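Local coordinates for protein macromomycin (Streptomyces macromomyceticus, PDB 2MCM) that carries, as the apoprotein of the antitumour antibiotic auromomycin, a non-covalently bound cytotoxic chromophore that intercalates weakly into DNA and breaks its strands, at residues L66-A74 / G84-A95. Sequence-based numbering, arbitrary orientation.
Sequences LKVHSSFQA and GTVNCKVVSCSA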
loop_
_atom_site.group_PDB
_atom_site.type_symbol
_atom_site.label_atom_id
_atom_site.label_comp_id
_atom_site.label_asym_id
_atom_site.label_seq_id
_atom_site.Cartn_x
_atom_site.Cartn_y
_atom_site.Cartn_z
ATOM N N LEU A 66 -4.801 6.384 4.095
ATOM C CA LEU A 66 -5.180 5.102 3.580
ATOM C C LEU A 66 -5.995 4.337 4.630
ATOM O O LEU A 66 -5.496 4.242 5.752
ATOM C CB LEU A 66 -3.868 4.294 3.181
ATOM C CG LEU A 66 -4.124 2.887 2.710
ATOM C CD1 LEU A 66 -4.818 2.806 1.378
ATOM C CD2 LEU A 66 -2.787 2.098 2.630
ATOM N N LYS A 67 -7.168 3.839 4.238
ATOM C CA LYS A 67 -7.932 3.041 5.228
ATOM C C LYS A 67 -7.483 1.597 5.125
ATOM O O LYS A 67 -7.558 1.035 3.970
ATOM C CB LYS A 67 -9.435 3.227 4.922
ATOM C CG LYS A 67 -10.232 2.755 6.165
ATOM C CD LYS A 67 -11.744 3.008 5.985
ATOM C CE LYS A 67 -12.048 4.488 5.812
ATOM N NZ LYS A 67 -13.569 4.733 5.852
ATOM N N VAL A 68 -7.083 0.946 6.189
ATOM C CA VAL A 68 -6.623 -0.457 6.113
ATOM C C VAL A 68 -7.603 -1.394 6.773
ATOM O O VAL A 68 -8.405 -0.994 7.652
ATOM C CB VAL A 68 -5.208 -0.661 6.748
ATOM C CG1 VAL A 68 -4.185 0.126 5.918
ATOM C CG2 VAL A 68 -5.208 -0.297 8.225
ATOM N N HIS A 69 -7.569 -2.633 6.363
ATOM C CA HIS A 69 -8.489 -3.661 6.870
ATOM C C HIS A 69 -7.721 -4.942 7.188
ATOM O O HIS A 69 -6.710 -5.275 6.575
ATOM C CB HIS A 69 -9.594 -3.968 5.826
ATOM C CG HIS A 69 -10.438 -2.743 5.497
ATOM N ND1 HIS A 69 -10.228 -1.843 4.543
ATOM C CD2 HIS A 69 -11.546 -2.321 6.187
ATOM C CE1 HIS A 69 -11.171 -0.884 4.592
ATOM N NE2 HIS A 69 -11.987 -1.179 5.598
ATOM N N SER A 70 -8.210 -5.596 8.246
ATOM C CA SER A 70 -7.454 -6.809 8.690
ATOM C C SER A 70 -7.594 -7.951 7.741
ATOM O O SER A 70 -6.733 -8.861 7.802
ATOM C CB SER A 70 -7.769 -7.192 10.145
ATOM O OG SER A 70 -9.172 -7.394 10.219
ATOM N N SER A 71 -8.622 -7.966 6.922
ATOM C CA SER A 71 -8.797 -8.983 5.865
ATOM C C SER A 71 -9.277 -8.181 4.657
ATOM O O SER A 71 -10.058 -7.183 4.851
ATOM C CB SER A 71 -9.764 -10.098 6.175
ATOM O OG SER A 71 -9.287 -10.917 7.241
ATOM N N PHE A 72 -8.900 -8.562 3.472
ATOM C CA PHE A 72 -9.377 -7.821 2.263
ATOM C C PHE A 72 -9.407 -8.783 1.101
ATOM O O PHE A 72 -8.824 -9.867 1.166
ATOM C CB PHE A 72 -8.432 -6.667 2.028
ATOM C CG PHE A 72 -7.009 -6.935 1.654
ATOM C CD1 PHE A 72 -6.681 -7.138 0.296
ATOM C CD2 PHE A 72 -5.983 -6.985 2.604
ATOM C CE1 PHE A 72 -5.355 -7.328 -0.100
ATOM C CE2 PHE A 72 -4.654 -7.208 2.209
ATOM C CZ PHE A 72 -4.369 -7.424 0.885
ATOM N N GLN A 73 -10.115 -8.410 0.034
ATOM C CA GLN A 73 -10.169 -9.180 -1.203
ATOM C C GLN A 73 -9.036 -8.584 -2.062
ATOM O O GLN A 73 -8.992 -7.385 -2.355
ATOM C CB GLN A 73 -11.482 -8.979 -1.991
ATOM C CG GLN A 73 -12.689 -9.580 -1.271
ATOM C CD GLN A 73 -12.394 -10.994 -0.841
ATOM O OE1 GLN A 73 -11.986 -11.810 -1.750
ATOM N NE2 GLN A 73 -12.489 -11.359 0.440
ATOM N N ALA A 74 -8.100 -9.473 -2.375
ATOM C CA ALA A 74 -6.939 -8.992 -3.155
ATOM C C ALA A 74 -7.200 -9.119 -4.658
ATOM O O ALA A 74 -7.889 -10.082 -5.044
ATOM C CB ALA A 74 -5.737 -9.849 -2.765
ATOM N N GLY A 84 -8.807 -13.435 -4.227
ATOM C CA GLY A 84 -9.415 -14.139 -3.051
ATOM C C GLY A 84 -9.068 -13.359 -1.800
ATOM O O GLY A 84 -8.550 -12.217 -1.828
ATOM N N THR A 85 -9.446 -13.933 -0.655
ATOM C CA THR A 85 -9.290 -13.251 0.595
ATOM C C THR A 85 -7.890 -13.338 1.154
ATOM O O THR A 85 -7.319 -14.458 1.094
ATOM C CB THR A 85 -10.258 -13.933 1.683
ATOM O OG1 THR A 85 -11.567 -13.885 1.057
ATOM C CG2 THR A 85 -10.195 -13.204 3.023
ATOM N N VAL A 86 -7.413 -12.278 1.719
ATOM C CA VAL A 86 -6.135 -12.185 2.402
ATOM C C VAL A 86 -6.446 -11.799 3.867
ATOM O O VAL A 86 -7.105 -10.791 4.104
ATOM C CB VAL A 86 -5.220 -11.114 1.770
ATOM C CG1 VAL A 86 -3.944 -10.975 2.599
ATOM C CG2 VAL A 86 -4.776 -11.489 0.352
ATOM N N ASN A 87 -5.925 -12.545 4.831
ATOM C CA ASN A 87 -6.150 -12.232 6.256
ATOM C C ASN A 87 -4.810 -11.749 6.794
ATOM O O ASN A 87 -3.853 -12.600 6.823
ATOM C CB ASN A 87 -6.655 -13.487 6.939
ATOM C CG ASN A 87 -6.843 -13.257 8.423
ATOM O OD1 ASN A 87 -6.320 -12.368 9.096
ATOM N ND2 ASN A 87 -7.630 -14.257 8.886
ATOM N N CYS A 88 -4.677 -10.518 7.152
ATOM C CA CYS A 88 -3.437 -9.902 7.611
ATOM C C CYS A 88 -3.076 -10.273 9.043
ATOM O O CYS A 88 -2.019 -9.754 9.464
ATOM C CB CYS A 88 -3.424 -8.394 7.383
ATOM S SG CYS A 88 -3.684 -7.906 5.620
ATOM N N LYS A 89 -3.845 -11.096 9.686
ATOM C CA LYS A 89 -3.491 -11.538 11.028
ATOM C C LYS A 89 -2.813 -12.886 10.821
ATOM O O LYS A 89 -2.278 -13.408 11.828
ATOM C CB LYS A 89 -4.716 -11.636 11.953
ATOM C CG LYS A 89 -5.112 -10.222 12.418
ATOM C CD LYS A 89 -6.315 -10.137 13.310
ATOM C CE LYS A 89 -6.094 -10.420 14.772
ATOM N NZ LYS A 89 -4.741 -10.027 15.256
ATOM N N VAL A 90 -2.810 -13.448 9.638
ATOM C CA VAL A 90 -2.187 -14.756 9.331
ATOM C C VAL A 90 -0.965 -14.570 8.443
ATOM O O VAL A 90 0.030 -15.330 8.622
ATOM C CB VAL A 90 -3.246 -15.697 8.676
ATOM C CG1 VAL A 90 -2.671 -16.987 8.120
ATOM C CG2 VAL A 90 -4.391 -15.927 9.631
ATOM N N VAL A 91 -1.043 -13.722 7.443
ATOM C CA VAL A 91 0.070 -13.450 6.523
ATOM C C VAL A 91 0.484 -12.002 6.765
ATOM O O VAL A 91 -0.219 -11.160 7.321
ATOM C CB VAL A 91 -0.222 -13.679 5.055
ATOM C CG1 VAL A 91 -0.564 -15.156 4.830
ATOM C CG2 VAL A 91 -1.101 -12.681 4.367
ATOM N N SER A 92 1.695 -11.685 6.322
ATOM C CA SER A 92 2.220 -10.325 6.465
ATOM C C SER A 92 1.664 -9.391 5.370
ATOM O O SER A 92 1.776 -9.708 4.184
ATOM C CB SER A 92 3.781 -10.225 6.346
ATOM O OG SER A 92 4.322 -10.975 7.440
ATOM N N CYS A 93 1.109 -8.257 5.780
ATOM C CA CYS A 93 0.614 -7.278 4.790
ATOM C C CYS A 93 1.396 -5.994 4.904
ATOM O O CYS A 93 2.116 -5.822 5.970
ATOM C CB CYS A 93 -0.874 -6.936 5.140
ATOM S SG CYS A 93 -1.877 -8.409 4.809
ATOM N N SER A 94 1.362 -5.125 3.944
ATOM C CA SER A 94 2.053 -3.864 4.015
ATOM C C SER A 94 1.169 -2.724 3.503
ATOM O O SER A 94 0.099 -2.970 2.906
ATOM C CB SER A 94 3.308 -3.884 3.059
ATOM O OG SER A 94 2.883 -4.086 1.737
ATOM N N ALA A 95 1.573 -1.526 3.746
ATOM C CA ALA A 95 1.006 -0.296 3.178
ATOM C C ALA A 95 2.220 0.376 2.485
ATOM O O ALA A 95 3.335 0.379 3.027
ATOM C CB ALA A 95 0.398 0.625 4.228
HETATM O O HOH W 1 -8.645 -10.603 10.152
#
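With chi1 at 66°, CG of Phe72 sits between its own backbone N and carbonyl carbon, and the ring swings alongside Val86, whose own chi1 of 175° turns CG1 to Phe72 CE2 and CG2 to the methyl of Ala74. CB of Val86 lies over one ring face, 4.0 Å from the centroid of the Phe72 ring, in a CH-pi contact. The disulfide Cys88-Cys93 meets the same ring at its edge: Phe72 CE2 is 3.6 Å from Cys88 SG and 4.0 Å from Cys93 SG. Gln35 and Asp47 also touch the Phe72 side chain, and Val39 touches Val86.

Beneath these side chains the antiparallel hairpin of strands 71-76 and 81-87, part of the all-beta neocarzinostatin-family fold, is held by a reciprocal pair of backbone hydrogen bonds between Phe72 and Val86 and by Ala74 N to Gly84 O. Cys88 N extends the pattern, donating to Ser70 O (2.7 Å) just beyond the last bridge, Ser71 with Asn87, at the hairpin's open end. On the other face, Gln73 gives an almost straight bond from NE2 to Thr85 OG1 (2.8 Å), with the hydroxyl oxygen in the amide plane. A water donates to Asn87 OD1, which also accepts from Lys89 N in an Asx turn.

The hairpin is thus two-sided: hydrogen-bonded polar groups line one face, while on the other the aromatic ring packs against aliphatic carbon and the disulfide, which ties the residue after strand 81-87 to Cys93 at the head of strand 93-98.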